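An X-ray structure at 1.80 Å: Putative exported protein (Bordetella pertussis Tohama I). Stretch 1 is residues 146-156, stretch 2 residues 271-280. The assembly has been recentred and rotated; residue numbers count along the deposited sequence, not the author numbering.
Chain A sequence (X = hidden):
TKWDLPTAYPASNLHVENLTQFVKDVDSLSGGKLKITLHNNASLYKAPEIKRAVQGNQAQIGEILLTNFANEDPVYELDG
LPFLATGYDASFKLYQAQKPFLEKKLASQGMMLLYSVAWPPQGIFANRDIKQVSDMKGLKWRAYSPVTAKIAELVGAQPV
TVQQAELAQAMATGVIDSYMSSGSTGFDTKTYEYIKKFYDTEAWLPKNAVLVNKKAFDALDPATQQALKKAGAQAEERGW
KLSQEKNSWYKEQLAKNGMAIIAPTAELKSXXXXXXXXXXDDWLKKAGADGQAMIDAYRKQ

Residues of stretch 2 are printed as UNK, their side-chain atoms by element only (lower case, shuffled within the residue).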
ATOM      1  N   PRO A 146      -9.221   6.381   0.033  1.00 16.41           N
ATOM      2  CA  PRO A 146     -10.700   6.347  -0.081  1.00 16.95           C
ATOM      3  C   PRO A 146     -11.304   5.067   0.490  1.00 17.63           C
ATOM      4  O   PRO A 146     -12.422   5.076   1.039  1.00 16.45           O
ATOM      5  CB  PRO A 146     -10.924   6.363  -1.589  1.00 17.71           C
ATOM      6  CG  PRO A 146      -9.734   7.147  -2.109  1.00 17.32           C
ATOM      7  CD  PRO A 146      -8.592   6.637  -1.279  1.00 16.29           C
ATOM      8  N   VAL A 147     -10.578   3.953   0.358  1.00 17.60           N
ATOM      9  CA  VAL A 147     -11.169   2.649   0.675  1.00 18.28           C
ATOM     10  C   VAL A 147     -11.203   2.487   2.196  1.00 18.63           C
ATOM     11  O   VAL A 147     -12.123   1.940   2.786  1.00 18.40           O
ATOM     12  CB  VAL A 147     -10.401   1.501  -0.069  1.00 18.60           C
ATOM     13  CG1 VAL A 147      -9.002   1.469   0.370  1.00 21.89           C
ATOM     14  CG2 VAL A 147     -11.076   0.104   0.161  1.00 15.81           C
ATOM     15  N   THR A 148     -10.194   3.044   2.823  1.00 18.84           N
ATOM     16  CA  THR A 148     -10.009   2.946   4.235  1.00 19.16           C
ATOM     17  C   THR A 148     -10.953   3.972   4.924  1.00 19.56           C
ATOM     18  O   THR A 148     -11.437   3.752   6.047  1.00 20.19           O
ATOM     19  CB  THR A 148      -8.489   3.061   4.377  1.00 20.16           C
ATOM     20  OG1 THR A 148      -7.900   1.949   5.072  1.00 21.56           O
ATOM     21  CG2 THR A 148      -7.993   4.391   4.657  1.00 15.20           C
ATOM     22  N   ALA A 149     -11.283   5.051   4.218  1.00 19.55           N
ATOM     23  CA  ALA A 149     -12.388   5.929   4.638  1.00 19.67           C
ATOM     24  C   ALA A 149     -13.750   5.219   4.562  1.00 19.63           C
ATOM     25  O   ALA A 149     -14.586   5.349   5.481  1.00 19.11           O
ATOM     26  CB  ALA A 149     -12.402   7.239   3.806  1.00 19.51           C
ATOM     27  N   LYS A 150     -13.966   4.449   3.495  1.00 19.18           N
ATOM     28  CA  LYS A 150     -15.199   3.667   3.348  1.00 19.54           C
ATOM     29  C   LYS A 150     -15.354   2.625   4.464  1.00 19.98           C
ATOM     30  O   LYS A 150     -16.420   2.509   5.046  1.00 20.25           O
ATOM     31  CB  LYS A 150     -15.294   2.984   1.967  1.00 19.65           C
ATOM     32  CG  LYS A 150     -16.588   2.204   1.763  1.00 20.09           C
ATOM     33  CD  LYS A 150     -17.816   3.112   1.964  1.00 23.18           C
ATOM     34  CE  LYS A 150     -19.106   2.449   1.453  1.00 25.29           C
ATOM     35  NZ  LYS A 150     -20.121   3.495   1.028  1.00 29.13           N
ATOM     36  N   ILE A 151     -14.284   1.896   4.759  1.00 19.68           N
ATOM     37  CA  ILE A 151     -14.291   0.926   5.849  1.00 19.53           C
ATOM     38  C   ILE A 151     -14.668   1.597   7.171  1.00 20.21           C
ATOM     39  O   ILE A 151     -15.529   1.092   7.903  1.00 20.07           O
ATOM     40  CB  ILE A 151     -12.928   0.196   5.980  1.00 19.43           C
ATOM     41  CG1 ILE A 151     -12.678  -0.641   4.706  1.00 19.42           C
ATOM     42  CG2 ILE A 151     -12.889  -0.640   7.289  1.00 18.97           C
ATOM     43  CD1 ILE A 151     -11.285  -1.251   4.548  1.00 19.23           C
ATOM     44  N   ALA A 152     -14.045   2.737   7.453  1.00 20.38           N
ATOM     45  CA  ALA A 152     -14.386   3.525   8.649  1.00 21.71           C
ATOM     46  C   ALA A 152     -15.886   3.807   8.681  1.00 22.71           C
ATOM     47  O   ALA A 152     -16.565   3.511   9.677  1.00 22.53           O
ATOM     48  CB  ALA A 152     -13.578   4.833   8.691  1.00 21.64           C
ATOM     49  N   GLU A 153     -16.422   4.323   7.575  1.00 23.24           N
ATOM     50  CA  GLU A 153     -17.836   4.670   7.545  1.00 24.27           C
ATOM     51  C   GLU A 153     -18.692   3.434   7.784  1.00 24.35           C
ATOM     52  O   GLU A 153     -19.756   3.514   8.412  1.00 22.94           O
ATOM     53  CB  GLU A 153     -18.213   5.320   6.220  1.00 25.31           C
ATOM     54  CG  GLU A 153     -17.671   6.739   6.082  1.00 28.67           C
ATOM     55  CD  GLU A 153     -17.759   7.251   4.657  1.00 32.02           C
ATOM     56  OE1 GLU A 153     -18.344   6.560   3.790  1.00 35.10           O
ATOM     57  OE2 GLU A 153     -17.248   8.356   4.400  1.00 36.65           O
ATOM     58  N   LEU A 154     -18.233   2.289   7.283  1.00 23.77           N
ATOM     59  CA  LEU A 154     -19.045   1.085   7.368  1.00 24.39           C
ATOM     60  C   LEU A 154     -19.040   0.477   8.770  1.00 24.56           C
ATOM     61  O   LEU A 154     -19.930  -0.316   9.080  1.00 25.44           O
ATOM     62  CB  LEU A 154     -18.681   0.054   6.291  1.00 23.85           C
ATOM     63  CG  LEU A 154     -19.098   0.430   4.858  1.00 23.67           C
ATOM     64  CD1 LEU A 154     -18.454  -0.528   3.875  1.00 23.55           C
ATOM     65  CD2 LEU A 154     -20.637   0.515   4.647  1.00 22.82           C
ATOM     66  N   VAL A 155     -18.060   0.836   9.604  1.00 23.65           N
ATOM     67  CA  VAL A 155     -18.043   0.370  10.991  1.00 24.38           C
ATOM     68  C   VAL A 155     -18.585   1.434  11.962  1.00 24.40           C
ATOM     69  O   VAL A 155     -18.596   1.225  13.178  1.00 25.20           O
ATOM     70  CB  VAL A 155     -16.647  -0.190  11.469  1.00 24.16           C
ATOM     71  CG1 VAL A 155     -16.253  -1.425  10.661  1.00 25.42           C
ATOM     72  CG2 VAL A 155     -15.533   0.885  11.450  1.00 24.13           C
ATOM     73  N   GLY A 156     -19.030   2.557  11.404  1.00 24.24           N
ATOM     74  CA  GLY A 156     -19.507   3.694  12.183  1.00 23.45           C
ATOM     75  C   GLY A 156     -18.422   4.584  12.750  1.00 23.52           C
ATOM     76  O   GLY A 156     -18.693   5.394  13.640  1.00 23.24           O
ATOM     77  N   UNK A 271     -17.411  -9.992  11.790  1.00 21.81           N
ATOM     78  CA  UNK A 271     -18.020  -8.683  11.521  1.00 21.14           C
ATOM     79  C   UNK A 271     -17.331  -7.941  10.376  1.00 20.56           C
ATOM     80  O   UNK A 271     -17.990  -7.372   9.489  1.00 20.36           O
ATOM     81  N   UNK A 272     -16.006  -7.955  10.389  1.00 19.16           N
ATOM     82  CA  UNK A 272     -15.237  -7.292   9.333  1.00 19.04           C
ATOM     83  C   UNK A 272     -15.329  -8.053   8.025  1.00 19.03           C
ATOM     84  O   UNK A 272     -15.253  -7.459   6.945  1.00 19.82           O
ATOM     85  c   UNK A 272     -12.092  -6.079  11.277  1.00 15.45           C
ATOM     86  c   UNK A 272     -13.784  -7.110   9.760  1.00 18.30           C
ATOM     87  c   UNK A 272     -13.539  -6.083  10.881  1.00 18.62           C
ATOM     88  c   UNK A 272     -13.962  -4.672  10.479  1.00 18.83           C
ATOM     89  N   UNK A 273     -15.510  -9.373   8.115  1.00 18.80           N
ATOM     90  CA  UNK A 273     -15.769 -10.192   6.926  1.00 19.72           C
ATOM     91  C   UNK A 273     -17.079  -9.761   6.267  1.00 20.33           C
ATOM     92  O   UNK A 273     -17.154  -9.602   5.030  1.00 19.95           O
ATOM     93  c   UNK A 273     -15.776 -11.706   7.284  1.00 19.34           C
ATOM     94  c   UNK A 273     -16.239 -12.591   6.082  1.00 18.06           C
ATOM     95  o   UNK A 273     -14.444 -12.098   7.652  1.00 19.63           O
ATOM     96  N   UNK A 274     -18.105  -9.546   7.097  1.00 21.92           N
ATOM     97  CA  UNK A 274     -19.395  -9.061   6.595  1.00 23.23           C
ATOM     98  C   UNK A 274     -19.244  -7.714   5.871  1.00 22.31           C
ATOM     99  O   UNK A 274     -19.785  -7.544   4.775  1.00 23.65           O
ATOM    100  o   UNK A 274     -21.413 -11.260   6.330  1.00 40.72           O
ATOM    101  c   UNK A 274     -22.276 -10.363   6.415  1.00 32.10           C
ATOM    102  c   UNK A 274     -21.937  -9.072   7.188  1.00 31.47           C
ATOM    103  o   UNK A 274     -23.401 -10.486   5.871  1.00 41.93           O
ATOM    104  c   UNK A 274     -20.469  -9.027   7.706  1.00 24.32           C
ATOM    105  N   UNK A 275     -18.476  -6.794   6.455  1.00 21.27           N
ATOM    106  CA  UNK A 275     -18.103  -5.513   5.804  1.00 20.39           C
ATOM    107  C   UNK A 275     -17.380  -5.767   4.478  1.00 19.81           C
ATOM    108  O   UNK A 275     -17.723  -5.183   3.441  1.00 18.92           O
ATOM    109  c   UNK A 275     -17.914  -4.210   8.031  1.00 22.02           C
ATOM    110  c   UNK A 275     -16.644  -3.407   5.971  1.00 22.33           C
ATOM    111  c   UNK A 275     -17.183  -4.641   6.723  1.00 20.35           C
ATOM    112  N   UNK A 276     -16.397  -6.656   4.520  1.00 19.88           N
ATOM    113  CA  UNK A 276     -15.673  -7.072   3.310  1.00 19.87           C
ATOM    114  C   UNK A 276     -16.578  -7.602   2.190  1.00 20.42           C
ATOM    115  O   UNK A 276     -16.373  -7.252   1.024  1.00 20.58           O
ATOM    116  N   UNK A 277     -17.547  -8.461   2.529  1.00 20.73           N
ATOM    117  CA  UNK A 277     -18.470  -9.029   1.524  1.00 22.02           C
ATOM    118  C   UNK A 277     -19.364  -7.956   0.906  1.00 22.22           C
ATOM    119  O   UNK A 277     -19.610  -7.955  -0.298  1.00 22.63           O
ATOM    120  n   UNK A 277     -19.439 -14.279   3.837  1.00 35.20           N
ATOM    121  c   UNK A 277     -20.219 -13.176   3.190  1.00 34.20           C
ATOM    122  c   UNK A 277     -19.332 -10.146   2.102  1.00 22.89           C
ATOM    123  c   UNK A 277     -18.572 -11.448   2.320  1.00 26.43           C
ATOM    124  c   UNK A 277     -19.461 -12.642   1.981  1.00 32.22           C
ATOM    125  N   UNK A 278     -19.838  -7.043   1.742  1.00 22.25           N
ATOM    126  CA  UNK A 278     -20.552  -5.862   1.260  1.00 23.08           C
ATOM    127  C   UNK A 278     -19.672  -5.050   0.302  1.00 21.49           C
ATOM    128  O   UNK A 278     -20.096  -4.705  -0.807  1.00 21.93           O
ATOM    129  c   UNK A 278     -21.438  -3.623   2.141  1.00 27.54           C
ATOM    130  n   UNK A 278     -20.815  -3.230   4.572  1.00 40.72           N
ATOM    131  n   UNK A 278     -21.594  -3.997   6.607  1.00 43.49           N
ATOM    132  c   UNK A 278     -20.979  -5.014   2.457  1.00 23.64           C
ATOM    133  n   UNK A 278     -23.079  -3.212   5.039  1.00 45.46           N
ATOM    134  c   UNK A 278     -21.830  -3.474   5.405  1.00 39.31           C
ATOM    135  c   UNK A 278     -20.940  -2.654   3.212  1.00 35.52           C
ATOM    136  N   UNK A 279     -18.442  -4.764   0.708  1.00 20.68           N
ATOM    137  CA  UNK A 279     -17.534  -4.002  -0.168  1.00 20.19           C
ATOM    138  C   UNK A 279     -17.156  -4.720  -1.474  1.00 19.20           C
ATOM    139  O   UNK A 279     -16.953  -4.062  -2.506  1.00 18.72           O
ATOM    140  c   UNK A 279     -16.588  -2.494   1.661  1.00 19.12           C
ATOM    141  c   UNK A 279     -14.301  -0.937   1.333  1.00 22.27           C
ATOM    142  c   UNK A 279     -16.284  -3.557   0.598  1.00 20.00           C
ATOM    143  s   UNK A 279     -15.101  -2.002   2.541  1.00 20.22           S
ATOM    144  N   UNK A 280     -17.061  -6.048  -1.436  1.00 18.80           N
ATOM    145  CA  UNK A 280     -16.770  -6.834  -2.646  1.00 18.74           C
ATOM    146  C   UNK A 280     -17.978  -6.820  -3.583  1.00 19.26           C
ATOM    147  O   UNK A 280     -17.821  -6.670  -4.804  1.00 19.01           O
ATOM    148  c   UNK A 280     -16.394  -8.289  -2.302  1.00 18.81           C
ATOM    149  c   UNK A 280     -15.867 -10.666  -3.009  1.00 19.09           C
ATOM    150  c   UNK A 280     -16.219  -9.260  -3.504  1.00 18.08           C
ATOM    151  c   UNK A 280     -15.140  -8.782  -4.465  1.00 18.96           C
TER

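Position 271 has no side-chain atoms and nothing on stretch 1 within reach: Gly271.

Position 272 carries four carbons forked at the second. Its CA-to-CB bond points sideways, yet the fork comes nearer, one tip lying 4.0 Å from Val155 CG1. A fork one carbon beyond CB makes this Leu272, and the tip is CD2.

At position 273 one carbon carries an oxygen and a carbon, the pattern of threonine. Thr273 lies beyond reach of stretch 1.

Position 274 has three carbons, the last bearing two oxygens. This carboxylate is Glu274, exposed and without contact across the interface.

Position 275 shows three carbons branched at CB, the bond from CA pointing toward stretch 1. One branch lies 4.0 Å from Leu154 CD1 and the other 4.2 Å from Val155 CG1. It is Val275, those atoms being CG1 and CG2 respectively, and here the backbones come nearest, with 6.8 Å between Val275 CA and Leu154 CA.

Position 276 is bare again, so Gly276. A CB would point away from stretch 1 and be crowded by Thr273 O, 3.2 Å from its ideal place.

Four carbons in a row ending in nitrogen identify position 277 as Lys277, which is exposed and does not touch stretch 1.

Position 278 has three carbons, a nitrogen, then a carbon with two more nitrogens; its third carbon lies 3.3 Å from Leu154 CD1. The guanidinium makes this Arg278, and that carbon is CD. Its NE is buried without a partner, a polar cost of this packing.

Position 279 is unbranched: two carbons, a sulfur, a carbon. The sulfur lies 3.5 Å from Ile151 CG1, the last carbon 3.6 Å from Val147 CG2, and the second carbon 3.5 Å from Leu154 CD1. This is Met279, the atoms being SD, CE and CG.

Position 280 has four carbons forked at the second, with nothing of stretch 1 nearby: Leu280.

The contact works by shape, with no hydrogen bond between the stretches. Two helices cross at 123°, their axes 10.7 Å apart at closest approach, and the unbranched Met279 enters as a knob among Val147, Lys150, Ile151 and Leu154. Leu154 answers from the other helix, its CD1 reaching Val275, Arg278 and Met279. Val155 extends the apolar packing to Leu272 and Val275. The contacting positions 272, 275, 278 and 279 recur at helical spacing: one apolar stripe, one buried knob, and a long polar chain lending its carbons at the exposed margin.

Stretch 2 (271-280) GLTEVGKRML
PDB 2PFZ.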